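Local coordinates for ricin B lectin (Clostridium thermocellum, PDB 3VSF), which probably releases galactose units from beta-1,3-galactans as a family 43 exo-galactanase, and binds galactose through an attached ricin-type lectin module, at residues V324-N329 / L336-Y341; A384-Q389 / G431-Q436; Q398-V403 / I412-S417; A420-D425 / I435-N440; K424-E429 / S461-K466. All blocks are in the same frame, centred on the assembly; numbering follows the deposited sequence.

Contact 1: residues V324-N329 / L336-Y341; sequences VWLPLN and LELPYY
N329 and E337 supply the polar part of this contact. Their backbones form an antiparallel hydrogen-bonded pair, N329 N reaching E337 O at 2.9 Å and E337 N reaching N329 O at 2.8 Å. Both side chains leave the same face and run side by side, but amide and carboxylate stand almost perpendicular (86°), and the bond from N329 ND2 to E337 OE1 is weak at 3.4 Å. The firmer partner of the glutamate is R419, which forms a salt bridge with OE2. A water links the two segments through their side chains, accepting from N329 ND2 and hydrogen-bonding Y341 OH in the plane of that ring.

The apolar part lies further along, where 338-341 is no longer paired as a strand. L326 and L338 cross at about a right angle with CD1 against CD1 (3.5 Å), while L326 CD2 leans towards Y340 CD1 at 4.1 Å. P327 CG meets Y341 CE2 at 3.8 Å. L338 CG is anti to the backbone N (chi1 -164°), which brings its CD2 over to the P327 carbonyl.

This is a beta hairpin at the outer edge of a four-stranded antiparallel sheet, one blade of the five-bladed propeller characteristic of family 43 glycosidases.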
# COMPACT_ATOMS: atom_id res chain seq x y z
N VAL A 324 1.15 4.54 6.55
CA VAL A 324 0.66 4.85 5.22
C VAL A 324 -0.32 3.78 4.74
O VAL A 324 0.08 2.66 4.44
CB VAL A 324 1.81 4.97 4.20
CG1 VAL A 324 1.27 5.06 2.79
CG2 VAL A 324 2.69 6.17 4.53
N TRP A 325 -1.60 4.14 4.69
CA TRP A 325 -2.62 3.21 4.22
C TRP A 325 -3.16 3.61 2.85
O TRP A 325 -3.52 4.77 2.63
CB TRP A 325 -3.77 3.11 5.23
CG TRP A 325 -3.40 2.40 6.50
CD1 TRP A 325 -2.15 2.00 6.87
CD2 TRP A 325 -4.29 2.01 7.55
NE1 TRP A 325 -2.21 1.38 8.10
CE2 TRP A 325 -3.51 1.37 8.54
CE3 TRP A 325 -5.67 2.13 7.76
CZ2 TRP A 325 -4.06 0.86 9.71
CZ3 TRP A 325 -6.21 1.63 8.92
CH2 TRP A 325 -5.41 1.00 9.88
N LEU A 326 -3.20 2.65 1.94
CA LEU A 326 -3.66 2.90 0.58
C LEU A 326 -4.48 1.71 0.09
O LEU A 326 -4.32 0.60 0.58
CB LEU A 326 -2.47 3.12 -0.36
CG LEU A 326 -1.49 4.24 0.03
CD1 LEU A 326 -0.25 4.16 -0.83
CD2 LEU A 326 -2.15 5.60 -0.10
N PRO A 327 -5.38 1.95 -0.88
CA PRO A 327 -6.15 0.86 -1.46
C PRO A 327 -5.34 0.09 -2.50
O PRO A 327 -4.63 0.71 -3.30
CB PRO A 327 -7.31 1.59 -2.15
CG PRO A 327 -6.74 2.92 -2.51
CD PRO A 327 -5.78 3.27 -1.40
N LEU A 328 -5.42 -1.23 -2.46
CA LEU A 328 -4.75 -2.06 -3.46
C LEU A 328 -5.75 -2.46 -4.53
O LEU A 328 -6.63 -3.29 -4.30
CB LEU A 328 -4.16 -3.31 -2.81
CG LEU A 328 -3.42 -4.27 -3.74
CD1 LEU A 328 -2.23 -3.59 -4.39
CD2 LEU A 328 -2.98 -5.53 -3.00
N ASN A 329 -5.62 -1.86 -5.71
CA ASN A 329 -6.57 -2.08 -6.79
C ASN A 329 -6.13 -3.15 -7.78
O ASN A 329 -4.94 -3.28 -8.09
CB ASN A 329 -6.85 -0.76 -7.53
CG ASN A 329 -7.43 0.31 -6.62
OD1 ASN A 329 -8.22 0.01 -5.72
ND2 ASN A 329 -7.02 1.55 -6.83
N LEU A 336 -1.83 -5.36 -11.00
CA LEU A 336 -2.18 -4.69 -9.75
C LEU A 336 -1.75 -3.23 -9.75
O LEU A 336 -0.81 -2.84 -10.44
CB LEU A 336 -1.56 -5.42 -8.55
CG LEU A 336 -2.26 -6.69 -8.05
CD1 LEU A 336 -2.34 -7.74 -9.14
CD2 LEU A 336 -1.55 -7.23 -6.82
N GLU A 337 -2.46 -2.42 -8.97
CA GLU A 337 -2.20 -0.99 -8.89
C GLU A 337 -2.19 -0.52 -7.44
O GLU A 337 -3.06 -0.91 -6.65
CB GLU A 337 -3.25 -0.21 -9.68
CG GLU A 337 -3.42 1.24 -9.25
CD GLU A 337 -4.63 1.90 -9.90
OE1 GLU A 337 -5.17 2.86 -9.31
OE2 GLU A 337 -5.04 1.46 -10.99
N LEU A 338 -1.22 0.31 -7.09
CA LEU A 338 -1.13 0.86 -5.74
C LEU A 338 -0.92 2.37 -5.80
O LEU A 338 0.21 2.85 -5.82
CB LEU A 338 0.01 0.18 -4.97
CG LEU A 338 0.04 0.34 -3.45
CD1 LEU A 338 0.71 1.64 -3.03
CD2 LEU A 338 -1.37 0.24 -2.86
N PRO A 339 -2.03 3.12 -5.84
CA PRO A 339 -2.00 4.58 -5.95
C PRO A 339 -1.74 5.26 -4.62
O PRO A 339 -2.03 4.68 -3.57
CB PRO A 339 -3.42 4.91 -6.42
CG PRO A 339 -4.25 3.85 -5.80
CD PRO A 339 -3.41 2.60 -5.80
N TYR A 340 -1.18 6.46 -4.65
CA TYR A 340 -0.96 7.23 -3.43
C TYR A 340 -1.94 8.39 -3.31
O TYR A 340 -1.94 9.30 -4.14
CB TYR A 340 0.47 7.75 -3.36
CG TYR A 340 0.70 8.70 -2.20
CD1 TYR A 340 0.95 8.23 -0.92
CD2 TYR A 340 0.66 10.08 -2.39
CE1 TYR A 340 1.15 9.09 0.14
CE2 TYR A 340 0.86 10.95 -1.33
CZ TYR A 340 1.10 10.45 -0.07
OH TYR A 340 1.30 11.32 0.98
N TYR A 341 -2.76 8.35 -2.28
CA TYR A 341 -3.66 9.45 -1.97
C TYR A 341 -3.23 10.08 -0.65
O TYR A 341 -3.10 9.38 0.36
CB TYR A 341 -5.10 8.95 -1.86
CG TYR A 341 -5.59 8.20 -3.08
CD1 TYR A 341 -5.25 8.62 -4.36
CD2 TYR A 341 -6.40 7.08 -2.94
CE1 TYR A 341 -5.70 7.93 -5.47
CE2 TYR A 341 -6.85 6.39 -4.05
CZ TYR A 341 -6.50 6.82 -5.31
OH TYR A 341 -6.95 6.13 -6.42
O HOH W 1 -8.88 3.98 -5.93

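Contact 2: residues A384-Q389 / G431-Q436; sequences AAQIVQ and GGVLIQ
I387 and Q386 make the central contacts with 433-436. I387 N donates to L434 O at 3.1 Å, and beside this bond the isoleucine CG1 lies against the backbone of I435, 3.5 Å from its C atom. Q386 faces I435 as an antiparallel non-hydrogen-bonded pair. At the start of the strand, Q436 N donates to A385 O and A384 N to Q436 O (2.8 Å). A384 CB touches I435 CD1 at 4.0 Å, and Q436 NE2 packs by A385 CB.

The side chain of Q386 folds back towards V433, which comes from the opposite direction to meet its amide. A bend at chi2 (71°) makes this possible, and an almost straight bond (173°) from Q386 NE2 to I387 O, 3.0 Å long and in the amide plane, fixes the rotation of the group.

In the next shell, D382 O and S380 O accept from Q436 NE2 and position that amide. L374, L421 and I481 surround I387 from three other strands.

The two strands meet at 108°. Together with 479-484, which pairs with both, they form the triangular junction at which the three hairpins of a beta-trefoil cap come together.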
# COMPACT_ATOMS: atom_id res chain seq x y z
N ALA A 384 -3.97 4.48 -18.12
CA ALA A 384 -3.14 4.94 -19.24
C ALA A 384 -3.96 5.25 -20.49
O ALA A 384 -3.42 5.33 -21.59
CB ALA A 384 -2.04 3.93 -19.55
N ALA A 385 -5.26 5.43 -20.32
CA ALA A 385 -6.14 5.78 -21.43
C ALA A 385 -5.77 7.15 -22.00
O ALA A 385 -5.47 8.08 -21.26
CB ALA A 385 -7.60 5.76 -20.99
N GLN A 386 -5.80 7.26 -23.33
CA GLN A 386 -5.42 8.49 -24.01
C GLN A 386 -6.39 9.63 -23.71
O GLN A 386 -7.61 9.43 -23.70
CB GLN A 386 -5.34 8.26 -25.52
CG GLN A 386 -5.11 9.53 -26.33
CD GLN A 386 -3.71 10.08 -26.16
OE1 GLN A 386 -2.72 9.36 -26.32
NE2 GLN A 386 -3.61 11.37 -25.84
N ILE A 387 -5.85 10.82 -23.47
CA ILE A 387 -6.67 12.00 -23.24
C ILE A 387 -6.93 12.74 -24.55
O ILE A 387 -6.00 13.07 -25.28
CB ILE A 387 -6.00 12.97 -22.25
CG1 ILE A 387 -5.82 12.30 -20.88
CG2 ILE A 387 -6.82 14.24 -22.10
CD1 ILE A 387 -7.12 11.88 -20.23
N VAL A 388 -8.20 12.99 -24.84
CA VAL A 388 -8.59 13.66 -26.07
C VAL A 388 -9.58 14.78 -25.80
O VAL A 388 -10.18 14.85 -24.73
CB VAL A 388 -9.23 12.67 -27.07
CG1 VAL A 388 -8.25 11.57 -27.43
CG2 VAL A 388 -10.50 12.09 -26.49
N GLN A 389 -9.74 15.67 -26.78
CA GLN A 389 -10.76 16.71 -26.70
C GLN A 389 -12.04 16.20 -27.33
O GLN A 389 -12.01 15.45 -28.32
CB GLN A 389 -10.30 17.98 -27.40
CG GLN A 389 -10.25 17.88 -28.92
CD GLN A 389 -10.05 19.22 -29.60
OE1 GLN A 389 -9.84 20.23 -28.93
NE2 GLN A 389 -10.11 19.23 -30.92
N GLY A 431 5.10 17.33 -27.94
CA GLY A 431 4.30 16.27 -28.53
C GLY A 431 4.08 15.11 -27.59
O GLY A 431 3.46 14.11 -27.94
N GLY A 432 4.61 15.24 -26.37
CA GLY A 432 4.44 14.22 -25.35
C GLY A 432 2.98 14.01 -25.00
O GLY A 432 2.33 14.90 -24.47
N VAL A 433 2.48 12.82 -25.31
CA VAL A 433 1.07 12.50 -25.10
C VAL A 433 0.64 12.57 -23.63
O VAL A 433 1.40 12.18 -22.74
CB VAL A 433 0.73 11.11 -25.67
CG1 VAL A 433 -0.21 10.36 -24.74
CG2 VAL A 433 0.13 11.24 -27.06
N LEU A 434 -0.57 13.07 -23.40
CA LEU A 434 -1.15 13.08 -22.06
C LEU A 434 -2.14 11.93 -21.90
O LEU A 434 -2.89 11.61 -22.81
CB LEU A 434 -1.85 14.41 -21.79
CG LEU A 434 -1.05 15.48 -21.04
CD1 LEU A 434 0.30 15.70 -21.70
CD2 LEU A 434 -1.83 16.78 -20.96
N ILE A 435 -2.12 11.31 -20.72
CA ILE A 435 -3.02 10.19 -20.43
C ILE A 435 -3.62 10.34 -19.04
O ILE A 435 -3.25 11.25 -18.29
CB ILE A 435 -2.27 8.85 -20.49
CG1 ILE A 435 -1.17 8.80 -19.42
CG2 ILE A 435 -1.68 8.61 -21.87
CD1 ILE A 435 -0.37 7.52 -19.41
N GLN A 436 -4.54 9.46 -18.70
CA GLN A 436 -5.02 9.35 -17.33
C GLN A 436 -4.33 8.16 -16.68
O GLN A 436 -4.34 7.06 -17.22
CB GLN A 436 -6.54 9.19 -17.28
CG GLN A 436 -7.06 7.89 -17.87
CD GLN A 436 -8.53 7.67 -17.57
OE1 GLN A 436 -9.19 8.51 -16.95
NE2 GLN A 436 -9.06 6.53 -18.01

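Contact 3: residues Q398-V403 / I412-S417; sequences QQWYLV and IVNVKS
W400 and N414 meet through complementary torsions: the indole CG lies beside its backbone N (chi1 -55°), whereas N414 CG is anti to its own (chi1 -165°), and the amide ends up over the indole. N414 ND2 sits 3.2 Å above the ring plane near the rim, the amide standing nearly upright on it, and N414 CB adds a CH-pi contact to the six-membered ring. I412 CG2 approaches W400 CE3 at 3.5 Å. The amide is held at both ends, ND2 donating to S397 O and OD1 accepting from S417 N on a lone pair (3.1 Å), an Asx motif.

V415 CG2 lies over the Y401 ring, 3.8 Å from its centroid. The hairpin is tied by Y401 N to V413 O (2.7 Å) and V413 N to Y401 O.

W400 NE1 donates to L374 O of strand 373-376. In the trefoil barrel 400-404 lies between 409-414 and 363-367, W400 bonding to the Y363 backbone; 409-414 pairs with 447-453, whose F449 packs on L402 and I412.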
# COMPACT_ATOMS: atom_id res chain seq x y z
N GLN A 398 -15.89 13.94 -18.90
CA GLN A 398 -15.49 15.32 -19.18
C GLN A 398 -15.53 16.19 -17.92
O GLN A 398 -15.46 17.41 -18.01
CB GLN A 398 -16.37 15.92 -20.27
CG GLN A 398 -16.32 15.16 -21.58
CD GLN A 398 -17.23 15.77 -22.64
OE1 GLN A 398 -18.10 16.58 -22.33
NE2 GLN A 398 -17.03 15.37 -23.89
N GLN A 399 -15.64 15.55 -16.76
CA GLN A 399 -15.68 16.27 -15.50
C GLN A 399 -14.42 15.98 -14.68
O GLN A 399 -13.97 14.83 -14.62
CB GLN A 399 -16.94 15.89 -14.71
CG GLN A 399 -18.22 16.00 -15.52
CD GLN A 399 -19.46 15.68 -14.72
OE1 GLN A 399 -19.52 15.94 -13.52
NE2 GLN A 399 -20.46 15.10 -15.37
N TRP A 400 -13.87 17.01 -14.06
CA TRP A 400 -12.58 16.88 -13.39
C TRP A 400 -12.54 17.57 -12.03
O TRP A 400 -13.03 18.69 -11.87
CB TRP A 400 -11.46 17.43 -14.28
CG TRP A 400 -11.42 16.81 -15.64
CD1 TRP A 400 -12.21 17.13 -16.71
CD2 TRP A 400 -10.55 15.77 -16.09
NE1 TRP A 400 -11.88 16.35 -17.79
CE2 TRP A 400 -10.86 15.51 -17.44
CE3 TRP A 400 -9.52 15.03 -15.48
CZ2 TRP A 400 -10.19 14.54 -18.18
CZ3 TRP A 400 -8.86 14.07 -16.22
CH2 TRP A 400 -9.20 13.83 -17.56
N TYR A 401 -11.94 16.90 -11.04
CA TYR A 401 -11.70 17.50 -9.74
C TYR A 401 -10.37 18.24 -9.75
O TYR A 401 -9.53 17.99 -10.60
CB TYR A 401 -11.66 16.43 -8.64
CG TYR A 401 -12.94 15.66 -8.45
CD1 TYR A 401 -14.07 16.26 -7.91
CD2 TYR A 401 -13.02 14.31 -8.79
CE1 TYR A 401 -15.24 15.55 -7.73
CE2 TYR A 401 -14.18 13.59 -8.61
CZ TYR A 401 -15.29 14.22 -8.08
OH TYR A 401 -16.45 13.51 -7.89
N LEU A 402 -10.19 19.14 -8.79
CA LEU A 402 -8.92 19.84 -8.64
C LEU A 402 -8.41 19.74 -7.20
O LEU A 402 -8.94 20.39 -6.30
CB LEU A 402 -9.05 21.31 -9.06
CG LEU A 402 -9.32 21.58 -10.54
CD1 LEU A 402 -9.40 23.07 -10.80
CD2 LEU A 402 -8.25 20.94 -11.41
N VAL A 403 -7.38 18.92 -7.00
CA VAL A 403 -6.84 18.67 -5.67
C VAL A 403 -5.51 19.38 -5.45
O VAL A 403 -4.50 19.01 -6.04
CB VAL A 403 -6.65 17.17 -5.41
CG1 VAL A 403 -6.11 16.94 -4.01
CG2 VAL A 403 -7.96 16.42 -5.61
N ILE A 412 -5.27 17.24 -11.44
CA ILE A 412 -6.48 17.19 -12.26
C ILE A 412 -6.97 15.75 -12.34
O ILE A 412 -6.42 14.94 -13.07
CB ILE A 412 -6.23 17.73 -13.67
CG1 ILE A 412 -5.63 19.14 -13.60
CG2 ILE A 412 -7.52 17.74 -14.48
CD1 ILE A 412 -5.37 19.77 -14.95
N VAL A 413 -8.02 15.44 -11.57
CA VAL A 413 -8.51 14.08 -11.46
C VAL A 413 -9.83 13.89 -12.20
O VAL A 413 -10.75 14.68 -12.05
CB VAL A 413 -8.70 13.67 -9.99
CG1 VAL A 413 -9.04 12.19 -9.89
CG2 VAL A 413 -7.46 13.99 -9.18
N ASN A 414 -9.91 12.82 -12.99
CA ASN A 414 -11.14 12.49 -13.71
C ASN A 414 -12.21 12.03 -12.73
O ASN A 414 -11.90 11.44 -11.70
CB ASN A 414 -10.87 11.41 -14.76
CG ASN A 414 -11.99 11.28 -15.77
OD1 ASN A 414 -12.86 10.42 -15.64
ND2 ASN A 414 -11.97 12.14 -16.78
N VAL A 415 -13.47 12.31 -13.05
CA VAL A 415 -14.57 11.94 -12.16
C VAL A 415 -15.01 10.50 -12.39
O VAL A 415 -15.11 9.71 -11.45
CB VAL A 415 -15.77 12.88 -12.31
CG1 VAL A 415 -16.97 12.34 -11.56
CG2 VAL A 415 -15.41 14.28 -11.82
N LYS A 416 -15.28 10.15 -13.65
CA LYS A 416 -15.70 8.80 -13.99
C LYS A 416 -14.66 7.77 -13.54
O LYS A 416 -15.01 6.66 -13.15
CB LYS A 416 -15.95 8.67 -15.50
CG LYS A 416 -16.48 7.32 -15.92
CD LYS A 416 -16.77 7.27 -17.41
CE LYS A 416 -17.27 5.89 -17.82
NZ LYS A 416 -17.60 5.83 -19.27
N SER A 417 -13.39 8.16 -13.60
CA SER A 417 -12.31 7.32 -13.11
C SER A 417 -11.39 8.15 -12.23
O SER A 417 -10.97 9.24 -12.62
CB SER A 417 -11.52 6.72 -14.28
OG SER A 417 -10.92 7.73 -15.07

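Contact 4: residues A420-D425 / I435-N440; sequences ALDVKD and IQYTSN
D422 and Y437 leave the same face of the hairpin side by side, with D422 CB 3.6 Å from Y437 CB and the carboxylate plane turned 42° from the phenol ring. I435, from the same strand as the tyrosine, points the same way and lies beside Y437 along D422: with its CG1 between the backbone N and the carbonyl carbon (chi1 62°), that methylene lies 3.9 Å from D422 OD1. I435 CD1 continues to K424 CB at 4.0 Å.

Four backbone bonds keep this row in place. D422 and I435 exchange two of 2.7 Å, D422 N to I435 O and I435 N to D422 O, and A420 and Y437 exchange the other pair, A420 N to Y437 O (2.8 Å) and Y437 N to A420 O.

D422, D425 and N440 bind beta-D-galactose together with N444; here a glycerol takes a hydrogen bond from D425 N in that pocket. Q445 NE2 donates to D422 OD2. Rigid pairing, hydrocarbon of I435 and Y437 along the side facing the partner strand and an amide donor at OD2 would hold the D422 carboxylate in one orientation, probably ready to accept from sugar hydroxyls.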
# COMPACT_ATOMS: atom_id res chain seq x y z
N ALA A 420 -5.58 10.34 -12.51
CA ALA A 420 -5.13 11.72 -12.64
C ALA A 420 -4.56 12.01 -14.02
O ALA A 420 -4.05 11.12 -14.70
CB ALA A 420 -4.12 12.05 -11.56
N LEU A 421 -4.63 13.28 -14.43
CA LEU A 421 -4.04 13.72 -15.69
C LEU A 421 -2.53 13.54 -15.60
O LEU A 421 -1.88 14.13 -14.74
CB LEU A 421 -4.40 15.18 -15.97
CG LEU A 421 -4.08 15.70 -17.37
CD1 LEU A 421 -4.84 14.91 -18.42
CD2 LEU A 421 -4.42 17.18 -17.47
N ASP A 422 -1.98 12.74 -16.50
CA ASP A 422 -0.58 12.35 -16.42
C ASP A 422 0.15 12.51 -17.74
O ASP A 422 -0.38 12.18 -18.80
CB ASP A 422 -0.48 10.89 -15.95
CG ASP A 422 0.95 10.41 -15.81
OD1 ASP A 422 1.53 9.98 -16.83
OD2 ASP A 422 1.49 10.47 -14.69
N VAL A 423 1.38 13.02 -17.68
CA VAL A 423 2.23 13.10 -18.85
C VAL A 423 2.97 11.77 -19.03
O VAL A 423 3.89 11.46 -18.28
CB VAL A 423 3.26 14.24 -18.74
CG1 VAL A 423 4.08 14.33 -20.02
CG2 VAL A 423 2.56 15.55 -18.46
N LYS A 424 2.53 10.99 -20.01
CA LYS A 424 3.05 9.64 -20.24
C LYS A 424 4.57 9.53 -20.09
O LYS A 424 5.32 10.29 -20.70
CB LYS A 424 2.61 9.14 -21.61
CG LYS A 424 3.03 7.71 -21.93
CD LYS A 424 2.54 7.30 -23.31
CE LYS A 424 3.06 5.92 -23.71
NZ LYS A 424 2.56 4.85 -22.79
N ASP A 425 5.00 8.57 -19.28
CA ASP A 425 6.42 8.27 -19.11
C ASP A 425 7.25 9.48 -18.69
O ASP A 425 8.45 9.56 -19.00
CB ASP A 425 7.00 7.65 -20.39
CG ASP A 425 6.29 6.37 -20.78
OD1 ASP A 425 5.82 5.64 -19.88
OD2 ASP A 425 6.21 6.08 -22.00
N ILE A 435 -2.12 11.31 -20.72
CA ILE A 435 -3.02 10.19 -20.43
C ILE A 435 -3.62 10.34 -19.04
O ILE A 435 -3.25 11.25 -18.29
CB ILE A 435 -2.27 8.85 -20.49
CG1 ILE A 435 -1.17 8.80 -19.42
CG2 ILE A 435 -1.68 8.61 -21.87
CD1 ILE A 435 -0.37 7.52 -19.41
N GLN A 436 -4.54 9.46 -18.70
CA GLN A 436 -5.02 9.35 -17.33
C GLN A 436 -4.33 8.16 -16.68
O GLN A 436 -4.34 7.06 -17.22
CB GLN A 436 -6.54 9.19 -17.28
CG GLN A 436 -7.06 7.89 -17.87
CD GLN A 436 -8.53 7.67 -17.57
OE1 GLN A 436 -9.19 8.51 -16.95
NE2 GLN A 436 -9.06 6.53 -18.01
N TYR A 437 -3.71 8.39 -15.53
CA TYR A 437 -2.93 7.34 -14.88
C TYR A 437 -3.18 7.32 -13.38
O TYR A 437 -3.66 8.30 -12.80
CB TYR A 437 -1.44 7.54 -15.17
CG TYR A 437 -0.61 6.29 -15.00
CD1 TYR A 437 -0.65 5.27 -15.94
CD2 TYR A 437 0.24 6.13 -13.91
CE1 TYR A 437 0.11 4.13 -15.80
CE2 TYR A 437 1.01 4.99 -13.75
CZ TYR A 437 0.94 4.00 -14.70
OH TYR A 437 1.70 2.86 -14.56
N THR A 438 -2.85 6.20 -12.75
CA THR A 438 -2.99 6.06 -11.31
C THR A 438 -2.16 7.13 -10.60
O THR A 438 -1.04 7.42 -11.01
CB THR A 438 -2.51 4.67 -10.84
OG1 THR A 438 -1.09 4.70 -10.63
CG2 THR A 438 -2.84 3.62 -11.88
N SER A 439 -2.72 7.71 -9.55
CA SER A 439 -2.01 8.74 -8.80
C SER A 439 -0.76 8.15 -8.15
O SER A 439 -0.83 7.10 -7.50
CB SER A 439 -2.92 9.35 -7.73
OG SER A 439 -2.25 10.40 -7.04
N ASN A 440 0.38 8.81 -8.33
CA ASN A 440 1.64 8.31 -7.79
C ASN A 440 2.56 9.43 -7.30
O ASN A 440 3.77 9.23 -7.18
CB ASN A 440 2.36 7.44 -8.82
CG ASN A 440 2.63 8.17 -10.12
OD1 ASN A 440 2.82 9.39 -10.13
ND2 ASN A 440 2.65 7.43 -11.22

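Contact 5: residues K424-E429 / S461-K466; sequences KDESKE and SRHCGK
K428 lies across the imidazole of H463, the two side chains crossing at about a right angle. From CB, which lies back from the ring, the chain turns with CG beside the backbone N (chi1 -71°), and CG arrives 3.5 Å from H463 ND1. CD is shared between that nitrogen and the next residue, touching C464 CB at 3.6 Å. CE passes by the ND1-CE1 bond of H463. NZ, above one face towards the rim, hydrogen-bonds H463 O at 3.0 Å, standing 43° out of the carbonyl plane.

Two surface loops of the beta-trefoil meet here, 424-429 linking the strands of the 420-423/432-437 hairpin and 461-466 joining strand 456-461 to 467-470. The first also carries D425 of the galactose site.

E426 CB lies over the opposite face of the H463 ring, 4.0 Å from CE1. K428 NZ, 4.1 Å from H463 ND1, would tend to disfavour a protonated ring, while the E426 carboxylate, with OE2 4.2 Å from H463 NE2, would act in the opposite sense. The K466 chain runs past the K428 carbonyl before its NZ turns to hydrogen-bond S485 OG.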
# COMPACT_ATOMS: atom_id res chain seq x y z
N LYS A 424 2.53 10.99 -20.01
CA LYS A 424 3.05 9.64 -20.24
C LYS A 424 4.57 9.53 -20.09
O LYS A 424 5.32 10.29 -20.70
CB LYS A 424 2.61 9.14 -21.61
CG LYS A 424 3.03 7.71 -21.93
CD LYS A 424 2.54 7.30 -23.31
CE LYS A 424 3.06 5.92 -23.71
NZ LYS A 424 2.56 4.85 -22.79
N ASP A 425 5.00 8.57 -19.28
CA ASP A 425 6.42 8.27 -19.11
C ASP A 425 7.25 9.48 -18.69
O ASP A 425 8.45 9.56 -19.00
CB ASP A 425 7.00 7.65 -20.39
CG ASP A 425 6.29 6.37 -20.78
OD1 ASP A 425 5.82 5.64 -19.88
OD2 ASP A 425 6.21 6.08 -22.00
N GLU A 426 6.62 10.42 -17.99
CA GLU A 426 7.31 11.62 -17.52
C GLU A 426 8.09 12.30 -18.62
O GLU A 426 9.21 12.77 -18.41
CB GLU A 426 8.23 11.28 -16.34
CG GLU A 426 7.50 10.88 -15.07
CD GLU A 426 8.45 10.60 -13.92
OE1 GLU A 426 9.40 9.80 -14.11
OE2 GLU A 426 8.25 11.18 -12.83
N SER A 427 7.50 12.37 -19.81
CA SER A 427 8.16 12.98 -20.97
C SER A 427 8.46 14.45 -20.72
O SER A 427 7.75 15.13 -19.98
CB SER A 427 7.28 12.82 -22.21
OG SER A 427 7.89 13.42 -23.34
N LYS A 428 9.52 14.93 -21.36
CA LYS A 428 9.91 16.34 -21.27
C LYS A 428 9.94 16.96 -22.66
O LYS A 428 10.41 18.09 -22.84
CB LYS A 428 11.29 16.48 -20.63
CG LYS A 428 11.33 16.19 -19.14
CD LYS A 428 11.81 17.40 -18.36
CE LYS A 428 12.24 17.04 -16.95
NZ LYS A 428 12.68 18.23 -16.17
N GLU A 429 9.44 16.23 -23.65
CA GLU A 429 9.54 16.65 -25.04
C GLU A 429 8.23 17.19 -25.60
O GLU A 429 7.15 16.88 -25.09
CB GLU A 429 10.02 15.47 -25.90
CG GLU A 429 11.28 14.80 -25.38
CD GLU A 429 12.48 15.73 -25.35
OE1 GLU A 429 12.66 16.49 -26.33
OE2 GLU A 429 13.23 15.70 -24.36
N SER A 461 2.80 21.85 -16.85
CA SER A 461 3.25 20.73 -16.03
C SER A 461 4.37 21.18 -15.10
O SER A 461 5.08 22.15 -15.39
CB SER A 461 3.72 19.58 -16.91
OG SER A 461 4.11 18.46 -16.13
N ARG A 462 4.52 20.49 -13.98
CA ARG A 462 5.54 20.84 -13.00
C ARG A 462 6.89 20.25 -13.39
O ARG A 462 7.94 20.75 -12.99
CB ARG A 462 5.13 20.33 -11.62
CG ARG A 462 6.00 20.82 -10.47
CD ARG A 462 5.44 20.36 -9.14
NE ARG A 462 6.12 20.98 -8.01
CZ ARG A 462 5.73 20.85 -6.74
NH1 ARG A 462 4.66 20.11 -6.45
NH2 ARG A 462 6.40 21.45 -5.77
N HIS A 463 6.84 19.18 -14.18
CA HIS A 463 8.05 18.46 -14.58
C HIS A 463 8.94 19.29 -15.49
O HIS A 463 10.14 19.43 -15.24
CB HIS A 463 7.66 17.14 -15.26
CG HIS A 463 8.72 16.09 -15.18
ND1 HIS A 463 9.43 15.66 -16.28
CD2 HIS A 463 9.18 15.36 -14.13
CE1 HIS A 463 10.29 14.73 -15.91
NE2 HIS A 463 10.16 14.53 -14.61
N CYS A 464 8.36 19.84 -16.56
CA CYS A 464 9.13 20.58 -17.55
C CYS A 464 8.59 21.98 -17.79
O CYS A 464 9.32 22.87 -18.24
CB CYS A 464 9.19 19.80 -18.87
SG CYS A 464 7.57 19.39 -19.54
N GLY A 465 7.30 22.18 -17.52
CA GLY A 465 6.69 23.49 -17.65
C GLY A 465 5.90 23.67 -18.93
O GLY A 465 5.33 24.74 -19.17
N LYS A 466 5.88 22.64 -19.77
CA LYS A 466 5.14 22.70 -21.02
C LYS A 466 3.63 22.64 -20.77
O LYS A 466 3.19 22.06 -19.78
CB LYS A 466 5.58 21.58 -21.97
CG LYS A 466 7.06 21.60 -22.28
CD LYS A 466 7.42 20.58 -23.35
CE LYS A 466 8.93 20.51 -23.55
NZ LYS A 466 9.52 21.84 -23.83

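Overall arrangement
Contact 1 belongs to the last blade of the catalytic propeller; contacts 2 to 5 follow it in the chain and lie in the beta-trefoil. Contacts 1 and 4, with centres 15 Å apart, touch through Y340 N and S439 O (2.9 Å), bringing the galactose-binding hairpin against the propeller's edge. Contacts 2 and 4 share strand 432-437, their centres 8 Å apart. Contact 3 joins contact 4 through I412 O and L421 N and packs on contact 2 through W400 and I387. Contact 5 shares K424 and D425 with contact 4, their centres 11 Å apart, and ties them to a later part of the trefoil. One end of the sugar site, at N440, thus comes within about 6 Å (side chain to side chain) of Y340.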